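Local coordinates for protein putative mannose-6-phosphate isomerase YvyI (Bacillus subtilis, PDB 1QWR) that probably catalyses the zinc-dependent interconversion of D-mannose 6-phosphate and D-fructose 6-phosphate, as a type 1 phosphomannose isomerase of the cupin superfamily, at residues E94-V100 and T174-K180. Sequence-based numbering, arbitrary orientation.
With ZN (zinc ion), chain E; SO4 (sulfate ion), chain C.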
loop_
_atom_site.group_PDB
_atom_site.type_symbol
_atom_site.label_atom_id
_atom_site.label_comp_id
_atom_site.label_asym_id
_atom_site.label_seq_id
_atom_site.Cartn_x
_atom_site.Cartn_y
_atom_site.Cartn_z
ATOM N N GLU A 94 5.524 9.295 13.519
ATOM C CA GLU A 94 4.753 10.471 13.932
ATOM C C GLU A 94 3.519 10.571 13.017
ATOM O O GLU A 94 3.379 9.798 12.067
ATOM C CB GLU A 94 5.596 11.749 13.813
ATOM C CG GLU A 94 6.846 11.806 14.711
ATOM C CD GLU A 94 6.536 11.676 16.195
ATOM O OE1 GLU A 94 5.452 12.123 16.624
ATOM O OE2 GLU A 94 7.386 11.134 16.944
ATOM N N ASP A 95 2.633 11.528 13.291
ATOM C CA ASP A 95 1.412 11.691 12.487
ATOM C C ASP A 95 1.683 12.066 11.030
ATOM O O ASP A 95 2.600 12.844 10.740
ATOM C CB ASP A 95 0.519 12.800 13.070
ATOM C CG ASP A 95 -0.050 12.463 14.435
ATOM O OD1 ASP A 95 -0.415 11.302 14.687
ATOM O OD2 ASP A 95 -0.169 13.397 15.255
ATOM N N THR A 96 0.893 11.531 10.094
ATOM C CA THR A 96 1.113 11.944 8.713
ATOM C C THR A 96 0.158 13.108 8.483
ATOM O O THR A 96 -0.709 13.383 9.318
ATOM C CB THR A 96 0.803 10.845 7.657
ATOM O OG1 THR A 96 -0.603 10.579 7.645
ATOM C CG2 THR A 96 1.566 9.565 7.970
ATOM N N SER A 97 0.298 13.772 7.344
ATOM C CA SER A 97 -0.564 14.919 7.035
ATOM C C SER A 97 -2.025 14.525 6.837
ATOM O O SER A 97 -2.331 13.369 6.547
ATOM C CB SER A 97 -0.051 15.626 5.776
ATOM O OG SER A 97 -0.263 14.831 4.611
ATOM N N ILE A 98 -2.934 15.481 7.017
ATOM C CA ILE A 98 -4.361 15.207 6.805
ATOM C C ILE A 98 -4.481 15.450 5.305
ATOM O O ILE A 98 -4.037 16.497 4.799
ATOM C CB ILE A 98 -5.250 16.173 7.616
ATOM C CG1 ILE A 98 -5.037 15.920 9.113
ATOM C CG2 ILE A 98 -6.704 15.956 7.273
ATOM C CD1 ILE A 98 -5.882 16.775 10.021
ATOM N N LYS A 99 -5.062 14.490 4.591
ATOM C CA LYS A 99 -5.097 14.598 3.143
ATOM C C LYS A 99 -6.250 13.885 2.464
ATOM O O LYS A 99 -7.029 13.182 3.105
ATOM C CB LYS A 99 -3.774 14.018 2.611
ATOM C CG LYS A 99 -3.462 12.615 3.168
ATOM C CD LYS A 99 -2.005 12.234 2.911
ATOM C CE LYS A 99 -1.608 10.974 3.667
ATOM N NZ LYS A 99 -0.955 11.267 4.971
ATOM N N VAL A 100 -6.326 14.078 1.147
ATOM C CA VAL A 100 -7.320 13.426 0.302
ATOM C C VAL A 100 -6.636 13.086 -1.029
ATOM O O VAL A 100 -5.790 13.850 -1.515
ATOM C CB VAL A 100 -8.541 14.347 0.020
ATOM C CG1 VAL A 100 -8.074 15.678 -0.511
ATOM C CG2 VAL A 100 -9.469 13.694 -1.000
ATOM N N THR A 174 -11.630 10.321 0.075
ATOM C CA THR A 174 -11.751 10.210 1.532
ATOM C C THR A 174 -10.718 11.059 2.243
ATOM O O THR A 174 -9.528 10.936 1.976
ATOM C CB THR A 174 -11.557 8.741 2.006
ATOM O OG1 THR A 174 -12.496 7.897 1.332
ATOM C CG2 THR A 174 -11.750 8.616 3.512
ATOM N N LEU A 175 -11.168 11.925 3.154
ATOM C CA LEU A 175 -10.248 12.752 3.928
ATOM C C LEU A 175 -9.687 11.802 4.967
ATOM O O LEU A 175 -10.441 11.112 5.657
ATOM C CB LEU A 175 -11.001 13.897 4.611
ATOM C CG LEU A 175 -10.108 14.909 5.321
ATOM C CD1 LEU A 175 -9.264 15.672 4.310
ATOM C CD2 LEU A 175 -10.998 15.859 6.119
ATOM N N HIS A 176 -8.368 11.746 5.090
ATOM C CA HIS A 176 -7.783 10.800 6.028
ATOM C C HIS A 176 -6.348 11.124 6.420
ATOM O O HIS A 176 -5.744 12.084 5.934
ATOM C CB HIS A 176 -7.773 9.407 5.405
ATOM C CG HIS A 176 -6.882 9.309 4.203
ATOM N ND1 HIS A 176 -7.232 9.818 2.970
ATOM C CD2 HIS A 176 -5.614 8.858 4.072
ATOM C CE1 HIS A 176 -6.218 9.686 2.138
ATOM N NE2 HIS A 176 -5.224 9.109 2.783
ATOM N N ALA A 177 -5.824 10.292 7.318
ATOM C CA ALA A 177 -4.442 10.376 7.772
ATOM C C ALA A 177 -4.123 9.212 8.703
ATOM O O ALA A 177 -4.938 8.836 9.558
ATOM C CB ALA A 177 -4.183 11.681 8.506
ATOM N N LEU A 178 -2.958 8.610 8.502
ATOM C CA LEU A 178 -2.517 7.568 9.411
ATOM C C LEU A 178 -1.900 8.372 10.565
ATOM O O LEU A 178 -1.325 9.447 10.333
ATOM C CB LEU A 178 -1.445 6.693 8.752
ATOM C CG LEU A 178 -1.927 5.663 7.730
ATOM C CD1 LEU A 178 -0.729 5.038 7.028
ATOM C CD2 LEU A 178 -2.761 4.595 8.440
ATOM N N CYS A 179 -2.013 7.873 11.789
ATOM C CA CYS A 179 -1.463 8.583 12.934
ATOM C C CYS A 179 -0.299 7.842 13.595
ATOM O O CYS A 179 -0.088 6.647 13.363
ATOM C CB CYS A 179 -2.578 8.897 13.928
ATOM S SG CYS A 179 -3.862 9.988 13.201
ATOM N N LYS A 180 0.474 8.575 14.392
ATOM C CA LYS A 180 1.659 8.031 15.049
ATOM C C LYS A 180 1.514 6.662 15.697
ATOM O O LYS A 180 0.477 6.340 16.284
ATOM C CB LYS A 180 2.185 9.021 16.091
ATOM C CG LYS A 180 1.309 9.152 17.319
ATOM C CD LYS A 180 1.912 10.144 18.314
ATOM C CE LYS A 180 3.329 9.751 18.701
ATOM N NZ LYS A 180 3.966 10.762 19.593
HETATM ZN ZN ZN E . -3.016 8.107 1.947
HETATM S S SO4 C . 2.190 12.415 3.717
HETATM O O1 SO4 C . 1.749 13.082 4.968
HETATM O O2 SO4 C . 3.652 12.300 3.697
HETATM O O3 SO4 C . 1.718 13.169 2.546
HETATM O O4 SO4 C . 1.605 11.060 3.682
HETATM O O HOH W 1 -1.258 7.139 0.298
#
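Start at Lys99 and His176, where segments 94-100 and 174-180 meet in a single antiparallel hydrogen-bonded pair: Lys99 N gives to His176 O and His176 N to Lys99 O, both at 2.8 Å. Beyond this single bridge the pairing changes character. Leu178 O takes two donors of Thr96, the backbone N at 3.1 Å and OG1 at 3.0 Å, and further on the carboxylate of Asp95 stands in for a backbone acceptor, its OD1 receiving Lys180 N at 2.9 Å. A long salt bridge, Glu94 OE1 to Lys180 NZ at 3.6 Å, closes that end.

The same two residues, Lys99 and His176, also reach the bound sulfate and the metal site. His176 binds zinc through NE2 (2.6 Å), together with His101, Glu119 and a water, while its ND1 donates to Thr174 O at 2.7 Å, so both ring nitrogens are engaged. Lys99 lays CG over one face of this imidazole, a CH-pi contact, and sends NZ back to Thr96 OG1 (2.8 Å), Ser97 O (3.0 Å) and sulfate O4 (2.9 Å). Ser97 N and OG both donate to sulfate O1, at 2.9 and 2.7 Å; Arg196, the likely catalytic arginine, holds the same anion, which may mark where the substrate phosphate sits.

On the other flank Ile98, Leu175 and Ala177 pack against Ile133 of strand 131-136 or Leu157 of strand 157-161. Strand 98-100 pairs with strand 195-198 and strand 176-178 with strand 131-136, so this contact links two small antiparallel sheets beside the zinc.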